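Long-range contacts in fimbrial subunit CupB6 (Pseudomonas aeruginosa, PDB 5CYL), which forms the adhesive tip of a chaperone-usher pilus and probably mediates bacterial attachment during biofilm formation: residues 6-11 against 176-181; 55-60 against 159-164; 91-96 against 107-112; 155-160 against 168-173. All blocks are in the same frame, centred on the assembly; numbering follows the deposited sequence.

All four contacts lie in the N-terminal half of the adhesin, and three of them reach the four-stranded antiparallel sheet. Contact 2 is true strand pairing, rich in backbone bonds, but it is a surface contact, whereas contacts 1, 3 and 4 are partly buried. Contact 4 shares Arg159 and Leu160 with it and adds a mostly apolar layer, in which Val157 and Leu170 are buried. Contact 3 brings a turn next to the outermost strand of that sheet through hydrogen bonds from Gln92 N to the Asp109 carboxylate, which a salt bridge within the strand engages as well. Contact 1 ties the N-terminal strand to a loop with one hydrogen bond and apolar packing; Ala7 N also bonds to Asp158 OD2.

Contact 1. Residues 6-11 against 176-181; sequences VALNCS and NYPTGV
Pro178, entered through a cis peptide bond, is the first residue of 176-181 to meet the N-terminal strand. Its CG comes tip to tip with Val6, 3.8 Å from CG1, the branch that lies anti to the backbone N (chi1 -156°). The same CG is 3.9 Å from Leu8 CD2, so the proline ring packs against two apolar side chains of one strand. Thr179 points its side chain's first bond away and uses its backbone O instead, which faces the other branch of Leu8, CD1. Gly180 supplies the polar link: its O accepts a hydrogen bond from Asn9 N at 2.9 Å, nearly straight at 163°, with the donor in the carbonyl plane. This oxygen also receives a CA-H...O contact from Leu8 CA at 3.2 Å. Val181 completes the approach as a single backbone bridge to Leu8, with the two CA atoms 4.6 Å apart; its first side-chain bond points away from 6-11, and the side chain rests on Asp158. Just beyond, Cys182 is joined by a disulfide to Cys10, a covalent link beside the hydrogen bond. Residues 178-181 form a type II beta turn with Gly180, phi 96°, at its third position. The arrangement is thus that of a glycine-containing type II turn held to a strand next to a disulfide, in a two-sheet, all-beta region consistent with a beta sandwich.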
loop_
_atom_site.group_PDB
_atom_site.type_symbol
_atom_site.label_atom_id
_atom_site.label_comp_id
_atom_site.label_asym_id
_atom_site.label_seq_id
_atom_site.Cartn_x
_atom_site.Cartn_y
_atom_site.Cartn_z
ATOM N N VAL A 6 4.215 26.075 -40.829
ATOM C CA VAL A 6 4.895 26.554 -39.614
ATOM C C VAL A 6 3.933 26.620 -38.444
ATOM O O VAL A 6 2.836 27.134 -38.589
ATOM C CB VAL A 6 5.439 27.975 -39.749
ATOM C CG1 VAL A 6 6.585 28.219 -38.776
ATOM C CG2 VAL A 6 5.896 28.200 -41.143
ATOM N N ALA A 7 4.351 26.119 -37.289
ATOM C CA ALA A 7 3.556 26.096 -36.083
ATOM C C ALA A 7 3.886 27.271 -35.219
ATOM O O ALA A 7 5.009 27.644 -35.070
ATOM C CB ALA A 7 3.793 24.818 -35.349
ATOM N N LEU A 8 2.834 27.876 -34.675
ATOM C CA LEU A 8 2.935 29.069 -33.845
ATOM C C LEU A 8 2.052 28.932 -32.610
ATOM O O LEU A 8 1.029 28.255 -32.651
ATOM C CB LEU A 8 2.475 30.300 -34.631
ATOM C CG LEU A 8 3.308 30.869 -35.781
ATOM C CD1 LEU A 8 3.954 32.179 -35.365
ATOM C CD2 LEU A 8 4.356 29.881 -36.260
ATOM N N ASN A 9 2.441 29.591 -31.523
ATOM C CA ASN A 9 1.595 29.682 -30.331
ATOM C C ASN A 9 1.107 28.349 -29.768
ATOM O O ASN A 9 -0.080 28.180 -29.498
ATOM C CB ASN A 9 0.406 30.606 -30.590
ATOM C CG ASN A 9 0.820 31.926 -31.199
ATOM O OD1 ASN A 9 0.157 32.438 -32.098
ATOM N ND2 ASN A 9 1.921 32.484 -30.714
ATOM N N CYS A 10 2.021 27.399 -29.619
ATOM C CA CYS A 10 1.665 26.065 -29.163
ATOM C C CYS A 10 1.059 26.063 -27.794
ATOM O O CYS A 10 1.414 26.886 -26.963
ATOM C CB CYS A 10 2.879 25.181 -29.141
ATOM S SG CYS A 10 3.247 24.547 -30.791
ATOM N N SER A 11 0.116 25.168 -27.561
ATOM C CA SER A 11 -0.411 24.964 -26.227
ATOM C C SER A 11 -0.849 23.506 -26.078
ATOM O O SER A 11 -1.274 22.842 -27.054
ATOM C CB SER A 11 -1.574 25.913 -25.940
ATOM O OG SER A 11 -2.782 25.359 -26.394
ATOM N N ASN A 176 13.358 33.595 -32.592
ATOM C CA ASN A 176 11.936 33.774 -32.312
ATOM C C ASN A 176 11.085 34.051 -33.556
ATOM O O ASN A 176 9.942 34.481 -33.439
ATOM C CB ASN A 176 11.726 34.881 -31.277
ATOM C CG ASN A 176 10.285 34.983 -30.803
ATOM O OD1 ASN A 176 9.977 35.742 -29.889
ATOM N ND2 ASN A 176 9.396 34.219 -31.423
ATOM N N TYR A 177 11.599 33.801 -34.760
ATOM C CA TYR A 177 10.820 34.059 -35.993
ATOM C C TYR A 177 10.428 32.755 -36.702
ATOM O O TYR A 177 11.226 31.819 -36.704
ATOM C CB TYR A 177 11.605 34.962 -36.945
ATOM N N PRO A 178 9.228 32.715 -37.284
ATOM C CA PRO A 178 8.298 33.860 -37.300
ATOM C C PRO A 178 7.761 34.167 -35.905
ATOM O O PRO A 178 7.697 33.245 -35.092
ATOM C CB PRO A 178 7.166 33.374 -38.206
ATOM C CG PRO A 178 7.191 31.889 -38.067
ATOM C CD PRO A 178 8.637 31.515 -37.900
ATOM N N THR A 179 7.407 35.419 -35.605
ATOM C CA THR A 179 7.160 35.748 -34.212
ATOM C C THR A 179 6.095 34.886 -33.569
ATOM O O THR A 179 4.964 34.820 -34.046
ATOM C CB THR A 179 6.700 37.214 -34.232
ATOM O OG1 THR A 179 7.725 38.029 -34.811
ATOM C CG2 THR A 179 6.419 37.699 -32.825
ATOM N N GLY A 180 6.460 34.205 -32.495
ATOM C CA GLY A 180 5.577 33.169 -31.925
ATOM C C GLY A 180 5.838 31.710 -32.332
ATOM O O GLY A 180 5.001 30.820 -32.075
ATOM N N VAL A 181 6.980 31.443 -32.959
ATOM C CA VAL A 181 7.349 30.065 -33.287
ATOM C C VAL A 181 7.273 29.247 -32.026
ATOM O O VAL A 181 7.632 29.740 -30.972
ATOM C CB VAL A 181 8.796 29.933 -33.770
ATOM C CG1 VAL A 181 9.109 28.495 -34.045
ATOM C CG2 VAL A 181 9.021 30.699 -35.030
#

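Contact 2. Residues 55-60 against 159-164; sequences AHELVI and RLKGEA
Two neighbouring antiparallel strands of the four-stranded sheet, 56-65 and 151-160, pair here, and a type II beta turn from Leu160 to Glu163 folds back beside them. Glu57 and Arg159 make the hydrogen-bonded pair: Glu57 N gives to Arg159 O at 2.7 Å, and Arg159 N returns a bond to Glu57 O at 2.9 Å. One residue along, His56 and Leu160 form a non-hydrogen-bonded pair. Their side chains start out divergent, yet the end of Leu160 crosses the imidazole obliquely, with Leu160 CD2 3.5 Å from His56 CE1. Pairing fades beyond this point, where Lys161 N makes a weak bond to Ala55 O at 3.3 Å. On the sheet face shared by Glu57 and Arg159, Val59 CG2 lies 4.2 Å from Arg159 CB in loose apolar packing. The Glu57 chain, extended beyond CG with chi2 at 180°, crosses Lys161 at about a right angle, and their aliphatic CG atoms meet. The Glu57 carboxylate then spans from strand to turn. Lys110 NZ makes a salt bridge to its OE1, which would favour the charged form of the acid. Gly162 N gives the same OE1 a nearly straight hydrogen bond of 2.9 Å (173°), arriving from well above the carboxylate plane.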
loop_
_atom_site.group_PDB
_atom_site.type_symbol
_atom_site.label_atom_id
_atom_site.label_comp_id
_atom_site.label_asym_id
_atom_site.label_seq_id
_atom_site.Cartn_x
_atom_site.Cartn_y
_atom_site.Cartn_z
ATOM N N ALA A 55 8.829 23.000 -45.967
ATOM C CA ALA A 55 8.142 22.035 -45.080
ATOM C C ALA A 55 8.566 22.171 -43.591
ATOM O O ALA A 55 9.747 22.387 -43.265
ATOM C CB ALA A 55 8.340 20.608 -45.575
ATOM N N HIS A 56 7.591 22.049 -42.697
ATOM C CA HIS A 56 7.845 22.146 -41.265
ATOM C C HIS A 56 7.337 20.915 -40.511
ATOM O O HIS A 56 6.442 20.197 -40.962
ATOM C CB HIS A 56 7.205 23.404 -40.681
ATOM C CG HIS A 56 7.985 24.655 -40.925
ATOM N ND1 HIS A 56 9.202 24.895 -40.331
ATOM C CD2 HIS A 56 7.710 25.756 -41.657
ATOM C CE1 HIS A 56 9.652 26.081 -40.695
ATOM N NE2 HIS A 56 8.766 26.623 -41.503
ATOM N N GLU A 57 7.925 20.701 -39.341
ATOM C CA GLU A 57 7.527 19.619 -38.452
ATOM C C GLU A 57 7.331 20.109 -37.033
ATOM O O GLU A 57 8.006 21.015 -36.586
ATOM C CB GLU A 57 8.563 18.511 -38.441
ATOM C CG GLU A 57 8.277 17.362 -39.374
ATOM C CD GLU A 57 9.357 16.305 -39.299
ATOM O OE1 GLU A 57 10.457 16.590 -38.722
ATOM O OE2 GLU A 57 9.083 15.195 -39.828
ATOM N N LEU A 58 6.405 19.464 -36.338
ATOM C CA LEU A 58 6.215 19.698 -34.912
ATOM C C LEU A 58 6.895 18.560 -34.162
ATOM O O LEU A 58 6.449 17.421 -34.237
ATOM C CB LEU A 58 4.724 19.754 -34.597
ATOM C CG LEU A 58 4.364 20.624 -33.383
ATOM C CD1 LEU A 58 5.192 21.882 -33.317
ATOM C CD2 LEU A 58 2.897 21.024 -33.364
ATOM N N VAL A 59 7.999 18.864 -33.501
ATOM C CA VAL A 59 8.750 17.859 -32.758
ATOM C C VAL A 59 8.329 17.883 -31.298
ATOM O O VAL A 59 8.402 18.922 -30.637
ATOM C CB VAL A 59 10.257 18.097 -32.847
ATOM C CG1 VAL A 59 10.984 16.976 -32.137
ATOM C CG2 VAL A 59 10.669 18.174 -34.305
ATOM N N ILE A 60 7.875 16.747 -30.794
ATOM C CA ILE A 60 7.471 16.651 -29.397
ATOM C C ILE A 60 8.614 16.042 -28.582
ATOM O O ILE A 60 9.056 14.919 -28.841
ATOM C CB ILE A 60 6.183 15.871 -29.244
ATOM C CG1 ILE A 60 5.119 16.467 -30.166
ATOM C CG2 ILE A 60 5.694 15.917 -27.809
ATOM C CD1 ILE A 60 3.877 15.611 -30.312
ATOM N N ARG A 159 10.220 22.789 -36.199
ATOM C CA ARG A 159 11.519 22.607 -36.883
ATOM C C ARG A 159 11.364 22.267 -38.374
ATOM O O ARG A 159 10.307 21.795 -38.792
ATOM C CB ARG A 159 12.312 21.503 -36.176
ATOM C CG ARG A 159 12.645 21.824 -34.722
ATOM C CD ARG A 159 14.034 22.401 -34.578
ATOM N NE ARG A 159 14.921 21.266 -34.835
ATOM C CZ ARG A 159 16.233 21.323 -34.873
ATOM N NH1 ARG A 159 16.835 22.484 -34.684
ATOM N NH2 ARG A 159 16.941 20.227 -35.080
ATOM N N LEU A 160 12.406 22.500 -39.172
ATOM C CA LEU A 160 12.368 22.085 -40.597
ATOM C C LEU A 160 12.249 20.572 -40.670
ATOM O O LEU A 160 12.887 19.901 -39.880
ATOM C CB LEU A 160 13.600 22.561 -41.375
ATOM C CG LEU A 160 13.812 24.082 -41.531
ATOM C CD1 LEU A 160 15.057 24.359 -42.369
ATOM C CD2 LEU A 160 12.604 24.829 -42.095
ATOM N N LYS A 161 11.405 20.077 -41.578
ATOM C CA LYS A 161 11.012 18.655 -41.653
ATOM C C LYS A 161 12.232 17.752 -41.787
ATOM O O LYS A 161 13.041 17.946 -42.680
ATOM C CB LYS A 161 10.121 18.426 -42.856
ATOM C CG LYS A 161 8.999 17.437 -42.654
ATOM C CD LYS A 161 8.699 16.747 -43.975
ATOM C CE LYS A 161 7.248 16.277 -44.113
ATOM N NZ LYS A 161 7.067 15.060 -44.968
ATOM N N GLY A 162 12.357 16.788 -40.881
ATOM C CA GLY A 162 13.498 15.873 -40.873
ATOM C C GLY A 162 14.849 16.402 -40.375
ATOM O O GLY A 162 15.806 15.621 -40.315
ATOM N N GLU A 163 14.951 17.691 -40.042
ATOM C CA GLU A 163 16.226 18.251 -39.544
ATOM C C GLU A 163 16.662 17.610 -38.185
ATOM O O GLU A 163 17.838 17.337 -37.963
ATOM C CB GLU A 163 16.190 19.798 -39.479
ATOM N N ALA A 164 15.698 17.322 -37.305
ATOM C CA ALA A 164 15.963 16.750 -35.942
ATOM C C ALA A 164 15.707 15.257 -35.889
ATOM O O ALA A 164 14.651 14.840 -36.330
ATOM C CB ALA A 164 15.081 17.442 -34.909
#

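Contact 3. Residues 91-96 against 107-112; sequences AQDGVK and ALDKRV
A chi1 of -146° at Asp109 places its carboxylate carbon close to the backbone N of Gln92, while the bend of Arg111 at chi2 (-64°) turns CD out of an extended course; its NH1 reaches the same acid. Gln92 N gives Asp109 OD1 a hydrogen bond of 3.2 Å on the syn side, somewhat out of the carboxylate plane, and shares a weaker one with OD2 at 3.4 Å. Within 107-112, Arg111 NH1 reaches Asp109 OD2 at 2.6 Å, a salt bridge in which the donor stands well above the carboxylate plane. NH1 is held a second time by Lys110 O at 3.1 Å, a bond lying in the guanidinium plane, which helps to fix the rotation of the group. The Gln92 side chain crosses it obliquely, laying its CG over one guanidinium face, 3.3 Å from Arg111 NH1; amide and guanidinium planes are 51° apart. Ala91 packs alongside, its CB 3.5 Å from Leu108 O. Asp93 has its own salt-bridge partner in Arg97, through OD2, and the nearness of Asp93 to Asp109 may be partly offset by the two arginines. Residues 91-94 are a type I beta turn in the connection between strands 83-90 and 96-98. Leu108 and Asp109 both face Ile60, so the turn is bonded to a classic beta bulge, here in strand 106-112 at the margin of the four-stranded sheet.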
loop_
_atom_site.group_PDB
_atom_site.type_symbol
_atom_site.label_atom_id
_atom_site.label_comp_id
_atom_site.label_asym_id
_atom_site.label_seq_id
_atom_site.Cartn_x
_atom_site.Cartn_y
_atom_site.Cartn_z
ATOM N N ALA A 91 4.862 6.711 -29.535
ATOM C CA ALA A 91 5.271 7.398 -30.770
ATOM C C ALA A 91 4.577 6.854 -32.030
ATOM O O ALA A 91 4.244 5.667 -32.106
ATOM C CB ALA A 91 6.778 7.342 -30.935
ATOM N N GLN A 92 4.345 7.749 -32.975
ATOM C CA GLN A 92 3.769 7.417 -34.263
ATOM C C GLN A 92 4.582 6.348 -35.010
ATOM O O GLN A 92 4.015 5.496 -35.687
ATOM C CB GLN A 92 3.664 8.677 -35.115
ATOM C CG GLN A 92 2.269 9.272 -35.237
ATOM C CD GLN A 92 2.053 10.001 -36.573
ATOM O OE1 GLN A 92 2.887 10.806 -37.002
ATOM N NE2 GLN A 92 0.939 9.698 -37.246
ATOM N N ASP A 93 5.902 6.391 -34.905
ATOM C CA ASP A 93 6.745 5.385 -35.572
ATOM C C ASP A 93 6.561 3.996 -34.918
ATOM O O ASP A 93 7.169 3.003 -35.349
ATOM C CB ASP A 93 8.220 5.813 -35.603
ATOM C CG ASP A 93 8.716 6.253 -34.268
ATOM O OD1 ASP A 93 7.860 6.720 -33.482
ATOM O OD2 ASP A 93 9.923 6.116 -34.028
ATOM N N GLY A 94 5.725 3.943 -33.881
ATOM C CA GLY A 94 5.323 2.684 -33.251
ATOM C C GLY A 94 6.315 2.237 -32.192
ATOM O O GLY A 94 6.472 1.044 -31.931
ATOM N N VAL A 95 7.009 3.205 -31.608
ATOM C CA VAL A 95 8.001 2.929 -30.585
ATOM C C VAL A 95 7.590 3.563 -29.266
ATOM O O VAL A 95 7.233 4.722 -29.228
ATOM C CB VAL A 95 9.390 3.436 -30.992
ATOM C CG1 VAL A 95 10.389 3.225 -29.870
ATOM C CG2 VAL A 95 9.877 2.697 -32.223
ATOM N N LYS A 96 7.649 2.790 -28.189
ATOM C CA LYS A 96 7.368 3.311 -26.851
ATOM C C LYS A 96 8.665 3.931 -26.359
ATOM O O LYS A 96 9.678 3.257 -26.270
ATOM C CB LYS A 96 6.931 2.200 -25.910
ATOM C CG LYS A 96 5.719 2.538 -25.056
ATOM C CD LYS A 96 5.056 1.312 -24.416
ATOM C CE LYS A 96 3.523 1.393 -24.511
ATOM N NZ LYS A 96 2.777 0.111 -24.382
ATOM N N ALA A 107 14.024 14.169 -28.337
ATOM C CA ALA A 107 12.999 14.139 -29.362
ATOM C C ALA A 107 12.339 12.769 -29.383
ATOM O O ALA A 107 12.980 11.783 -29.711
ATOM C CB ALA A 107 13.609 14.483 -30.704
ATOM N N LEU A 108 11.055 12.739 -29.035
ATOM C CA LEU A 108 10.364 11.461 -28.854
ATOM C C LEU A 108 9.323 11.152 -29.887
ATOM O O LEU A 108 8.937 9.999 -30.041
ATOM C CB LEU A 108 9.742 11.358 -27.466
ATOM C CG LEU A 108 10.778 11.635 -26.374
ATOM C CD1 LEU A 108 10.076 11.800 -25.035
ATOM C CD2 LEU A 108 11.908 10.606 -26.346
ATOM N N ASP A 109 8.844 12.187 -30.564
ATOM C CA ASP A 109 7.836 12.055 -31.607
ATOM C C ASP A 109 7.893 13.286 -32.496
ATOM O O ASP A 109 8.437 14.317 -32.115
ATOM C CB ASP A 109 6.453 11.875 -30.989
ATOM C CG ASP A 109 5.560 10.975 -31.802
ATOM O OD1 ASP A 109 6.028 10.408 -32.827
ATOM O OD2 ASP A 109 4.364 10.835 -31.435
ATOM N N LYS A 110 7.353 13.152 -33.692
ATOM C CA LYS A 110 7.122 14.294 -34.584
ATOM C C LYS A 110 5.708 14.223 -35.112
ATOM O O LYS A 110 5.096 13.167 -35.102
ATOM C CB LYS A 110 8.152 14.347 -35.698
ATOM C CG LYS A 110 8.856 13.037 -35.958
ATOM C CD LYS A 110 10.016 13.157 -36.956
ATOM C CE LYS A 110 10.933 14.332 -36.657
ATOM N NZ LYS A 110 12.187 14.342 -37.470
ATOM N N ARG A 111 5.183 15.365 -35.516
ATOM C CA ARG A 111 3.832 15.451 -36.079
ATOM C C ARG A 111 3.904 16.263 -37.352
ATOM O O ARG A 111 4.517 17.337 -37.369
ATOM C CB ARG A 111 2.875 16.107 -35.096
ATOM C CG ARG A 111 2.382 15.195 -33.992
ATOM C CD ARG A 111 1.568 14.056 -34.545
ATOM N NE ARG A 111 1.031 13.203 -33.500
ATOM C CZ ARG A 111 1.686 12.203 -32.935
ATOM N NH1 ARG A 111 2.922 11.922 -33.303
ATOM N NH2 ARG A 111 1.105 11.476 -31.993
ATOM N N VAL A 112 3.316 15.741 -38.420
ATOM C CA VAL A 112 3.308 16.471 -39.675
ATOM C C VAL A 112 2.490 17.742 -39.455
ATOM O O VAL A 112 1.369 17.667 -38.957
ATOM C CB VAL A 112 2.711 15.633 -40.808
ATOM C CG1 VAL A 112 3.425 14.285 -40.897
ATOM C CG2 VAL A 112 1.210 15.455 -40.606
#

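Contact 4. Residues 155-160 against 168-173; sequences WAVDRL and SVLAVP
Val157 and Leu170 make the close-packed part of this contact, sliding past each other in opposite directions with Val157 CG2 3.9 Å from Leu170 CD2. The chi1 of Val157, 180°, sets CG1 anti to the backbone N, and this branch comes tip to tip with Pro173, 4.1 Å from its CD. Its other branch, CG2, meets CG2 of Val172 at 4.2 Å, and Val172 CG2 is also 4.0 Å from Trp155 CE3, the two side chains crossing at about a right angle. Leu170 goes on to touch Val59 and Ala107, placing this cluster over the four-stranded sheet. Toward exposed Ala171 the contact is more open to solvent and more polar. The Arg159 guanidinium lies with one face under Ala171 O, which sits 3.6 Å above the plane and offset toward the rim, while Arg159 CD packs 3.9 Å from Pro173 CD. The oxygen is thus over the flat face, and the pair is not a hydrogen bond. With no beta bridge and no hydrogen bond between the segments, 168-173 is held to the strand by apolar side chains, with at most a probable electrostatic attraction between the arginine and the carbonyl.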
loop_
_atom_site.group_PDB
_atom_site.type_symbol
_atom_site.label_atom_id
_atom_site.label_comp_id
_atom_site.label_asym_id
_atom_site.label_seq_id
_atom_site.Cartn_x
_atom_site.Cartn_y
_atom_site.Cartn_z
ATOM N N TRP A 155 7.959 19.458 -24.447
ATOM C CA TRP A 155 8.287 20.495 -25.429
ATOM C C TRP A 155 7.609 20.257 -26.768
ATOM O O TRP A 155 7.876 19.246 -27.421
ATOM C CB TRP A 155 9.779 20.518 -25.655
ATOM C CG TRP A 155 10.574 20.747 -24.407
ATOM C CD1 TRP A 155 10.764 19.872 -23.390
ATOM C CD2 TRP A 155 11.303 21.928 -24.061
ATOM N NE1 TRP A 155 11.577 20.418 -22.436
ATOM C CE2 TRP A 155 11.921 21.687 -22.820
ATOM C CE3 TRP A 155 11.496 23.168 -24.684
ATOM C CZ2 TRP A 155 12.723 22.635 -22.182
ATOM C CZ3 TRP A 155 12.297 24.114 -24.058
ATOM C CH2 TRP A 155 12.898 23.847 -22.812
ATOM N N ALA A 156 6.758 21.171 -27.209
ATOM C CA ALA A 156 6.364 21.193 -28.647
ATOM C C ALA A 156 7.211 22.201 -29.396
ATOM O O ALA A 156 7.115 23.380 -29.128
ATOM C CB ALA A 156 4.906 21.537 -28.814
ATOM N N VAL A 157 8.041 21.748 -30.315
ATOM C CA VAL A 157 9.005 22.634 -30.997
ATOM C C VAL A 157 8.908 22.537 -32.523
ATOM O O VAL A 157 8.998 21.430 -33.095
ATOM C CB VAL A 157 10.454 22.342 -30.552
ATOM C CG1 VAL A 157 11.460 23.250 -31.259
ATOM C CG2 VAL A 157 10.594 22.497 -29.051
ATOM N N ASP A 158 8.706 23.689 -33.166
ATOM C CA ASP A 158 8.641 23.741 -34.627
ATOM C C ASP A 158 10.051 23.647 -35.194
ATOM O O ASP A 158 10.954 24.353 -34.731
ATOM C CB ASP A 158 7.916 25.008 -35.095
ATOM C CG ASP A 158 7.940 25.174 -36.623
ATOM O OD1 ASP A 158 8.991 25.563 -37.186
ATOM O OD2 ASP A 158 6.904 24.919 -37.273
ATOM N N ARG A 159 10.220 22.789 -36.199
ATOM C CA ARG A 159 11.519 22.607 -36.883
ATOM C C ARG A 159 11.364 22.267 -38.374
ATOM O O ARG A 159 10.307 21.795 -38.792
ATOM C CB ARG A 159 12.312 21.503 -36.176
ATOM C CG ARG A 159 12.645 21.824 -34.722
ATOM C CD ARG A 159 14.034 22.401 -34.578
ATOM N NE ARG A 159 14.921 21.266 -34.835
ATOM C CZ ARG A 159 16.233 21.323 -34.873
ATOM N NH1 ARG A 159 16.835 22.484 -34.684
ATOM N NH2 ARG A 159 16.941 20.227 -35.080
ATOM N N LEU A 160 12.406 22.500 -39.172
ATOM C CA LEU A 160 12.368 22.085 -40.597
ATOM C C LEU A 160 12.249 20.572 -40.670
ATOM O O LEU A 160 12.887 19.901 -39.880
ATOM C CB LEU A 160 13.600 22.561 -41.375
ATOM C CG LEU A 160 13.812 24.082 -41.531
ATOM C CD1 LEU A 160 15.057 24.359 -42.369
ATOM C CD2 LEU A 160 12.604 24.829 -42.095
ATOM N N SER A 168 17.171 11.509 -30.298
ATOM C CA SER A 168 18.311 12.356 -30.040
ATOM C C SER A 168 17.911 13.510 -29.079
ATOM O O SER A 168 16.724 13.862 -28.911
ATOM C CB SER A 168 18.815 12.889 -31.396
ATOM O OG SER A 168 20.210 13.122 -31.394
ATOM N N VAL A 169 18.911 14.161 -28.499
ATOM C CA VAL A 169 18.666 15.468 -27.890
ATOM C C VAL A 169 17.936 16.412 -28.868
ATOM O O VAL A 169 18.282 16.486 -30.037
ATOM C CB VAL A 169 19.958 16.145 -27.453
ATOM C CG1 VAL A 169 19.637 17.259 -26.468
ATOM C CG2 VAL A 169 20.868 15.111 -26.819
ATOM N N LEU A 170 16.912 17.105 -28.377
ATOM C CA LEU A 170 16.087 17.977 -29.220
ATOM C C LEU A 170 16.633 19.360 -29.094
ATOM O O LEU A 170 16.542 19.952 -28.020
ATOM C CB LEU A 170 14.621 17.991 -28.790
ATOM C CG LEU A 170 13.798 19.095 -29.410
ATOM C CD1 LEU A 170 13.739 18.902 -30.917
ATOM C CD2 LEU A 170 12.382 19.085 -28.858
ATOM N N ALA A 171 17.227 19.861 -30.176
ATOM C CA ALA A 171 17.797 21.225 -30.207
ATOM C C ALA A 171 16.650 22.223 -30.290
ATOM O O ALA A 171 15.727 22.044 -31.071
ATOM C CB ALA A 171 18.734 21.397 -31.364
ATOM N N VAL A 172 16.667 23.244 -29.441
ATOM C CA VAL A 172 15.615 24.260 -29.478
ATOM C C VAL A 172 16.258 25.513 -30.039
ATOM O O VAL A 172 17.176 26.041 -29.430
ATOM C CB VAL A 172 14.968 24.565 -28.108
ATOM C CG1 VAL A 172 13.862 25.589 -28.297
ATOM C CG2 VAL A 172 14.385 23.308 -27.483
ATOM N N PRO A 173 15.786 25.994 -31.200
ATOM C CA PRO A 173 16.445 27.153 -31.797
ATOM C C PRO A 173 16.399 28.407 -30.937
ATOM O O PRO A 173 15.397 28.653 -30.248
ATOM C CB PRO A 173 15.652 27.370 -33.089
ATOM C CG PRO A 173 15.187 26.010 -33.459
ATOM C CD PRO A 173 14.837 25.372 -32.142
#